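Local coordinates for putative branched-chain amino acid transport system substrate-binding protein (Rhodopseudomonas palustris, PDB 3TX6) that probably captures lignin-derived aromatic acids in the periplasm for uptake by an ABC transporter, and here holds 3-(4-hydroxyphenyl)pyruvic acid, at residues A61-F64 against V65-K69; S209-E212 against R213-G217; S279-Q282 against F283-H286. One frame throughout, in Å; residues are numbered along the deposited sequence.

Contact 1 of 3, residues A61-F64 against V65-K69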
loop_
_atom_site.group_PDB
_atom_site.type_symbol
_atom_site.label_atom_id
_atom_site.label_comp_id
_atom_site.label_asym_id
_atom_site.label_seq_id
_atom_site.Cartn_x
_atom_site.Cartn_y
_atom_site.Cartn_z
ATOM N N ALA A 61 17.529 4.943 4.827
ATOM C CA ALA A 61 16.965 5.038 6.156
ATOM C C ALA A 61 18.029 5.456 7.185
ATOM O O ALA A 61 17.758 6.285 8.063
ATOM C CB ALA A 61 16.255 3.706 6.576
ATOM N N ARG A 62 19.225 4.884 7.081
ATOM C CA ARG A 62 20.292 5.228 7.968
ATOM C C ARG A 62 20.728 6.682 7.806
ATOM O O ARG A 62 20.954 7.360 8.798
ATOM C CB ARG A 62 21.463 4.263 7.771
ATOM C CG ARG A 62 22.674 4.563 8.633
ATOM C CD ARG A 62 22.408 4.696 10.128
ATOM N NE ARG A 62 21.825 3.485 10.652
ATOM C CZ ARG A 62 21.482 3.288 11.929
ATOM N NH1 ARG A 62 21.600 4.270 12.803
ATOM N NH2 ARG A 62 20.904 2.145 12.295
ATOM N N ARG A 63 20.814 7.161 6.557
ATOM C CA ARG A 63 21.159 8.565 6.330
ATOM C C ARG A 63 20.146 9.457 7.032
ATOM O O ARG A 63 20.480 10.447 7.649
ATOM C CB ARG A 63 21.157 8.926 4.843
ATOM C CG ARG A 63 22.332 8.401 4.047
ATOM C CD ARG A 63 22.329 8.821 2.582
ATOM N NE ARG A 63 22.429 10.259 2.511
ATOM C CZ ARG A 63 22.075 11.016 1.492
ATOM N NH1 ARG A 63 21.611 10.515 0.381
ATOM N NH2 ARG A 63 22.224 12.331 1.612
ATOM N N PHE A 64 18.867 9.095 6.988
ATOM C CA PHE A 64 17.876 9.908 7.638
ATOM C C PHE A 64 18.071 9.933 9.148
ATOM O O PHE A 64 17.890 10.964 9.777
ATOM C CB PHE A 64 16.440 9.426 7.371
ATOM C CG PHE A 64 16.065 9.335 5.919
ATOM C CD1 PHE A 64 16.497 10.272 5.008
ATOM C CD2 PHE A 64 15.169 8.355 5.501
ATOM C CE1 PHE A 64 16.102 10.209 3.690
ATOM C CE2 PHE A 64 14.799 8.263 4.185
ATOM C CZ PHE A 64 15.242 9.203 3.282
ATOM N N VAL A 65 18.353 8.773 9.734
ATOM C CA VAL A 65 18.239 8.673 11.187
ATOM C C VAL A 65 19.474 9.250 11.819
ATOM O O VAL A 65 19.362 9.761 12.958
ATOM C CB VAL A 65 17.824 7.243 11.725
ATOM C CG1 VAL A 65 16.537 6.710 11.124
ATOM C CG2 VAL A 65 18.893 6.231 11.533
ATOM N N THR A 66 20.582 9.286 11.072
ATOM C CA THR A 66 21.902 9.681 11.547
ATOM C C THR A 66 22.465 11.038 10.971
ATOM O O THR A 66 22.892 11.963 11.692
ATOM C CB THR A 66 22.880 8.492 11.295
ATOM O OG1 THR A 66 22.733 7.465 12.330
ATOM C CG2 THR A 66 24.254 9.013 11.156
ATOM N N GLU A 67 22.387 11.213 9.686
ATOM C CA GLU A 67 22.805 12.423 9.036
ATOM C C GLU A 67 21.742 13.537 9.238
ATOM O O GLU A 67 22.061 14.684 9.607
ATOM C CB GLU A 67 23.045 12.015 7.578
ATOM C CG GLU A 67 23.522 13.028 6.583
ATOM C CD GLU A 67 23.431 12.508 5.139
ATOM O OE1 GLU A 67 24.020 11.438 4.760
ATOM O OE2 GLU A 67 22.714 13.186 4.348
ATOM N N SER A 68 20.473 13.177 9.129
ATOM C CA SER A 68 19.399 14.164 9.233
ATOM C C SER A 68 18.732 14.197 10.598
ATOM O O SER A 68 17.952 15.096 10.868
ATOM C CB SER A 68 18.335 13.897 8.179
ATOM O OG SER A 68 18.886 13.948 6.879
ATOM N N LYS A 69 19.051 13.233 11.450
ATOM C CA LYS A 69 18.485 13.168 12.770
ATOM C C LYS A 69 16.946 13.217 12.689
ATOM O O LYS A 69 16.291 13.918 13.440
ATOM C CB LYS A 69 19.076 14.277 13.639
ATOM C CG LYS A 69 20.601 14.165 13.835
ATOM C CD LYS A 69 21.172 15.560 14.090
ATOM C CE LYS A 69 22.677 15.687 13.872
ATOM N NZ LYS A 69 23.472 15.652 15.132
#
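Arg63 O is gripped by two backbone donors at the end of helix 54-67. Glu67 N lies 2.9 Å from Arg63 O, tilted well out of the carbonyl plane. Ser68 N lies 3.1 Å from Arg63 O, nearly in line with the C=O bond. The second bond spans five residues, so the last turn widens into a pi-type turn before Lys69 leaves helical angles with positive phi.

Arg63 and Glu67 also join through their side chains, as an i to i+4 salt bridge along the helix. The chains run side by side. The guanidinium meets the carboxylate side-on: Arg63 NE lies 3.0 Å from Glu67 OE1, and Arg63 NH2 lies 2.9 Å from Glu67 OE2, on its syn lone pair. The two planes are turned 37° apart, so this bidentate salt bridge is twisted. Glu67 has CG anti to its backbone N (chi1 -179°) and an extended chain, which carries the carboxylate back along the helix to Arg63.

Arg62 bends over Val65, whose CG2 sits against one guanidinium face, 3.6 Å from Arg62 NH1. Arg62 NH2 forms a salt bridge with Glu91 of helix 79-92, and Val65 touches Ala92 there. Phe64 packs on Ile46 and Leu48 of strand 41-49 and on Ile73 of strand 72-75, laying the helix on the sheet of a periplasmic binding protein domain.

Contact 2 of 3, residues S209-E212 against R213-G217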
loop_
_atom_site.group_PDB
_atom_site.type_symbol
_atom_site.label_atom_id
_atom_site.label_comp_id
_atom_site.label_asym_id
_atom_site.label_seq_id
_atom_site.Cartn_x
_atom_site.Cartn_y
_atom_site.Cartn_z
ATOM N N SER A 209 -1.603 -12.083 -20.154
ATOM C CA SER A 209 -1.160 -13.393 -20.540
ATOM C C SER A 209 -2.301 -14.486 -20.274
ATOM O O SER A 209 -2.602 -15.344 -21.123
ATOM C CB SER A 209 0.171 -13.627 -19.806
ATOM O OG SER A 209 0.645 -14.932 -19.929
ATOM N N LEU A 210 -3.006 -14.416 -19.148
ATOM C CA LEU A 210 -4.090 -15.360 -18.921
ATOM C C LEU A 210 -5.220 -15.175 -19.943
ATOM O O LEU A 210 -5.745 -16.169 -20.488
ATOM C CB LEU A 210 -4.638 -15.234 -17.486
ATOM C CG LEU A 210 -3.797 -15.872 -16.359
ATOM C CD1 LEU A 210 -4.173 -15.229 -15.017
ATOM C CD2 LEU A 210 -3.946 -17.392 -16.341
ATOM N N ARG A 211 -5.647 -13.926 -20.180
ATOM C CA ARG A 211 -6.760 -13.714 -21.121
ATOM C C ARG A 211 -6.409 -14.150 -22.554
ATOM O O ARG A 211 -7.237 -14.749 -23.267
ATOM C CB ARG A 211 -7.253 -12.256 -21.115
ATOM C CG ARG A 211 -8.006 -11.839 -19.851
ATOM C CD ARG A 211 -9.124 -12.814 -19.544
ATOM N NE ARG A 211 -9.972 -12.342 -18.470
ATOM C CZ ARG A 211 -10.620 -13.120 -17.605
ATOM N NH1 ARG A 211 -11.362 -12.553 -16.648
ATOM N NH2 ARG A 211 -10.611 -14.441 -17.728
ATOM N N GLU A 212 -5.174 -13.898 -22.971
ATOM C CA GLU A 212 -4.724 -14.316 -24.318
ATOM C C GLU A 212 -4.526 -15.828 -24.500
ATOM O O GLU A 212 -4.459 -16.351 -25.647
ATOM C CB GLU A 212 -3.421 -13.601 -24.661
ATOM C CG GLU A 212 -3.558 -12.092 -24.763
ATOM C CD GLU A 212 -2.208 -11.433 -24.931
ATOM O OE1 GLU A 212 -1.300 -12.126 -25.433
ATOM O OE2 GLU A 212 -2.052 -10.251 -24.566
ATOM N N ARG A 213 -4.392 -16.536 -23.391
ATOM C CA ARG A 213 -4.294 -18.033 -23.419
ATOM C C ARG A 213 -5.658 -18.684 -23.382
ATOM O O ARG A 213 -5.788 -19.899 -23.543
ATOM C CB ARG A 213 -3.486 -18.511 -22.216
ATOM C CG ARG A 213 -3.362 -20.018 -21.995
ATOM C CD ARG A 213 -2.233 -20.593 -22.814
ATOM N NE ARG A 213 -2.335 -22.047 -22.935
ATOM C CZ ARG A 213 -1.571 -22.808 -23.725
ATOM N NH1 ARG A 213 -0.619 -22.260 -24.492
ATOM N NH2 ARG A 213 -1.752 -24.138 -23.753
ATOM N N GLY A 214 -6.678 -17.879 -23.140
ATOM C CA GLY A 214 -8.034 -18.363 -23.202
ATOM C C GLY A 214 -8.603 -18.695 -21.845
ATOM O O GLY A 214 -9.594 -19.402 -21.798
ATOM N N TYR A 215 -8.032 -18.141 -20.754
ATOM C CA TYR A 215 -8.649 -18.279 -19.468
ATOM C C TYR A 215 -9.986 -17.478 -19.435
ATOM O O TYR A 215 -10.014 -16.291 -19.814
ATOM C CB TYR A 215 -7.687 -17.816 -18.356
ATOM C CG TYR A 215 -8.266 -18.075 -16.993
ATOM C CD1 TYR A 215 -8.564 -19.391 -16.581
ATOM C CD2 TYR A 215 -8.624 -17.023 -16.163
ATOM C CE1 TYR A 215 -9.143 -19.633 -15.357
ATOM C CE2 TYR A 215 -9.200 -17.257 -14.920
ATOM C CZ TYR A 215 -9.450 -18.570 -14.524
ATOM O OH TYR A 215 -10.041 -18.774 -13.311
ATOM N N LYS A 216 -11.070 -18.119 -18.975
ATOM C CA LYS A 216 -12.406 -17.505 -18.966
ATOM C C LYS A 216 -12.952 -17.175 -17.612
ATOM O O LYS A 216 -13.988 -16.491 -17.491
ATOM C CB LYS A 216 -13.435 -18.394 -19.682
ATOM C CG LYS A 216 -13.516 -18.203 -21.191
ATOM C CD LYS A 216 -12.237 -18.677 -21.860
ATOM C CE LYS A 216 -12.476 -19.387 -23.189
ATOM N NZ LYS A 216 -11.354 -20.303 -23.490
ATOM N N GLY A 217 -12.266 -17.650 -16.578
ATOM C CA GLY A 217 -12.703 -17.413 -15.206
ATOM C C GLY A 217 -12.509 -15.989 -14.752
ATOM O O GLY A 217 -11.909 -15.159 -15.470
HETATM O O HOH W 1 -9.674 -15.439 -22.329
#
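Leu210 O takes the N-H of Tyr215 at 3.0 Å, which is the long bond of a Schellman motif closing helix 200-213. Its companion bond runs from Gly214 N to Arg211 O at 3.2 Å, and the donor stands above the carbonyl plane. Gly214 makes the turn with positive phi (99°). At these backbone angles a CB would jam against the carbonyl oxygen of Arg213.

The side-chain bonds come from Arg211. Its CG is anti to the carbonyl carbon (chi1 -71°), and a bend at chi2 carries the guanidinium past the helix end to the loop. There Arg211 grips Gly217 O end-on, with NH1 at 2.9 Å and NH2 at 2.7 Å. Both donors lie in the carbonyl plane. NH2 also bonds Tyr215 O, from above that carbonyl's plane. Three bonds to two backbone oxygens thus fix how the guanidinium is turned. With an alanine in place of Arg211, Gly217 O would probably lose both of these donors and Tyr215 O one, and the loop before strand 218-221 is likely to move more freely.

The apolar part is small. Leu210 CB and Tyr215 CB meet at 4.1 Å, and both side chains continue onto Ile194 of strand 193-197. The Tyr215 hydroxyl is hydrogen-bonded to Pro191 O. Gly217 N lies over the centre of the Tyr215 ring, 3.5 Å above its plane.

A water adds a bridge. It donates to Arg211 O and to Tyr215 O, each at 2.7 Å, and so ties the last turn to the loop.

Contact 3 of 3, residues S279-Q282 against F283-H286. With ENO (3-(4-hydroxy-phenyl)pyruvic acid), chain D.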
loop_
_atom_site.group_PDB
_atom_site.type_symbol
_atom_site.label_atom_id
_atom_site.label_comp_id
_atom_site.label_asym_id
_atom_site.label_seq_id
_atom_site.Cartn_x
_atom_site.Cartn_y
_atom_site.Cartn_z
ATOM N N SER A 279 -5.560 10.447 -12.761
ATOM C CA SER A 279 -4.212 10.113 -12.344
ATOM C C SER A 279 -4.121 9.735 -10.867
ATOM O O SER A 279 -3.034 9.436 -10.404
ATOM C CB SER A 279 -3.191 11.226 -12.663
ATOM O OG SER A 279 -3.530 12.448 -12.046
ATOM N N ARG A 280 -5.251 9.713 -10.151
ATOM C CA ARG A 280 -5.276 9.243 -8.753
ATOM C C ARG A 280 -4.689 7.836 -8.675
ATOM O O ARG A 280 -4.779 7.056 -9.617
ATOM C CB ARG A 280 -6.700 9.226 -8.267
ATOM C CG ARG A 280 -7.622 8.234 -9.010
ATOM C CD ARG A 280 -9.088 8.392 -8.682
ATOM N NE ARG A 280 -9.588 9.700 -9.054
ATOM C CZ ARG A 280 -10.821 10.134 -8.773
ATOM N NH1 ARG A 280 -11.670 9.329 -8.145
ATOM N NH2 ARG A 280 -11.195 11.370 -9.130
ATOM N N SER A 281 -4.142 7.501 -7.516
ATOM C CA SER A 281 -3.610 6.167 -7.247
ATOM C C SER A 281 -3.729 5.783 -5.779
ATOM O O SER A 281 -3.725 6.614 -4.879
ATOM C CB SER A 281 -2.162 6.011 -7.719
ATOM O OG SER A 281 -1.294 6.852 -6.987
ATOM N N GLN A 282 -3.756 4.479 -5.597
ATOM C CA GLN A 282 -3.509 3.814 -4.304
ATOM C C GLN A 282 -2.284 4.382 -3.618
ATOM O O GLN A 282 -2.283 4.601 -2.409
ATOM C CB GLN A 282 -3.307 2.318 -4.569
ATOM C CG GLN A 282 -3.019 1.417 -3.373
ATOM C CD GLN A 282 -4.205 1.135 -2.470
ATOM O OE1 GLN A 282 -5.353 1.501 -2.779
ATOM N NE2 GLN A 282 -3.926 0.472 -1.356
ATOM N N PHE A 283 -1.243 4.603 -4.403
ATOM C CA PHE A 283 0.117 4.845 -3.873
ATOM C C PHE A 283 0.331 6.289 -3.416
ATOM O O PHE A 283 0.825 6.546 -2.301
ATOM C CB PHE A 283 1.142 4.391 -4.935
ATOM C CG PHE A 283 0.786 3.040 -5.464
ATOM C CD1 PHE A 283 0.813 1.963 -4.626
ATOM C CD2 PHE A 283 0.337 2.858 -6.780
ATOM C CE1 PHE A 283 0.371 0.730 -5.050
ATOM C CE2 PHE A 283 -0.084 1.605 -7.221
ATOM C CZ PHE A 283 -0.066 0.528 -6.346
ATOM N N ALA A 284 -0.110 7.248 -4.245
ATOM C CA ALA A 284 -0.072 8.667 -3.857
ATOM C C ALA A 284 -0.725 8.841 -2.454
ATOM O O ALA A 284 -0.297 9.639 -1.639
ATOM C CB ALA A 284 -0.791 9.529 -4.875
ATOM N N ALA A 285 -1.837 8.132 -2.253
ATOM C CA ALA A 285 -2.615 8.223 -1.055
ATOM C C ALA A 285 -1.832 7.794 0.172
ATOM O O ALA A 285 -2.086 8.322 1.258
ATOM C CB ALA A 285 -3.902 7.423 -1.223
ATOM N N HIS A 286 -0.919 6.837 0.051
ATOM C CA HIS A 286 -0.187 6.393 1.242
ATOM C C HIS A 286 0.739 7.456 1.779
ATOM O O HIS A 286 0.789 7.634 2.998
ATOM C CB HIS A 286 0.556 5.086 1.025
ATOM C CG HIS A 286 -0.320 3.934 0.655
ATOM N ND1 HIS A 286 -1.544 3.689 1.221
ATOM C CD2 HIS A 286 -0.102 2.921 -0.272
ATOM C CE1 HIS A 286 -2.057 2.553 0.669
ATOM N NE2 HIS A 286 -1.186 2.094 -0.237
HETATM O O4 ENO D . 4.098 -4.112 -1.247
HETATM C C9 ENO D . 2.207 -1.442 -2.211
HETATM C C8 ENO D . 1.197 -0.691 -1.645
HETATM C C7 ENO D . -0.095 -1.217 -1.487
HETATM C C6 ENO D . -0.310 -2.540 -1.824
HETATM C C5 ENO D . 0.693 -3.304 -2.413
HETATM C C4 ENO D . 1.978 -2.766 -2.602
HETATM O O3 ENO D . -1.066 -0.424 -0.889
HETATM C C3 ENO D . 3.052 -3.553 -3.297
HETATM C C2 ENO D . 4.049 -4.279 -2.478
HETATM C C1 ENO D . 5.034 -5.084 -3.186
HETATM O O2 ENO D . 5.912 -5.656 -2.507
HETATM O O1 ENO D . 4.993 -5.204 -4.447
#
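Gln282 and His286, one turn apart at the start of helix 282-304, close together on the phenolic oxygen of the bound 3-(4-hydroxyphenyl)pyruvic acid. Gln282 NE2 donates to ENO O3 at 3.0 Å, and the bond is almost straight at 176°. His286 NE2 lies 2.6 Å from ENO O3 in a hydrogen bond that either partner could donate. O3 approaches the edge of the imidazole, near its plane. The amide stands nearly upright to that ring, 86° between planes. The backbone oxygen Gln282 O lies over the centre of the His286 ring, 3.4 Å above its plane.

Gln282 is held firmly. Its CG is anti to the backbone N (chi1 179°) and the chain bends at chi2, which brings the amide to the ligand. NE2 also bonds Gln117, and OE1 accepts from Gly246 N, so the amide has its orientation fixed. Gln282 CB sits over the face of the Phe283 ring in a CH-pi contact, 3.9 Å from its centroid. The ring turns its edge to the ligand, where Phe283 CE1 is 3.8 Å from ENO C8. Gln282, Phe283 and His286 thus line the ligand pocket at its phenol end; Ser199, Arg174 and Thr79 also bond the ligand.

Ser281 is the N-cap. Ser281 OG accepts from Ala284 N at 3.0 Å with a straight bond, and so serves a backbone N-H of the first turn.

All of this is buried and tight. The part before the cap is looser: Ser279 and Arg280 are partly exposed, and the Arg280 side chain runs off from the helix to salt bridges with Glu272 and Glu252. Phe283 packs on Leu23 and Ser281 on Pro26, both of helix 21-29, while Ala285 touches Leu267 of helix 261-275.

How the contacts relate
The three contacts follow one another along the chain; none nests in or crosses another, and each closes only a turn of its own. Contact 1 comes first, where helix 54-67 ends against the six-stranded sheet, ahead of strand 72-75. Contact 2 ends helix 200-213 and joins it to the seven-stranded sheet, leading into strand 218-221. Their centres lie about 48 Å apart, on opposite sides of the chain's centre. Contact 3 starts helix 282-304, which meets the ligand and packs on helices 21-29 and 261-275. Its centre is about 26 Å from that of contact 1 and about 29 Å from that of contact 2. Of the three, only contact 3 touches the ligand.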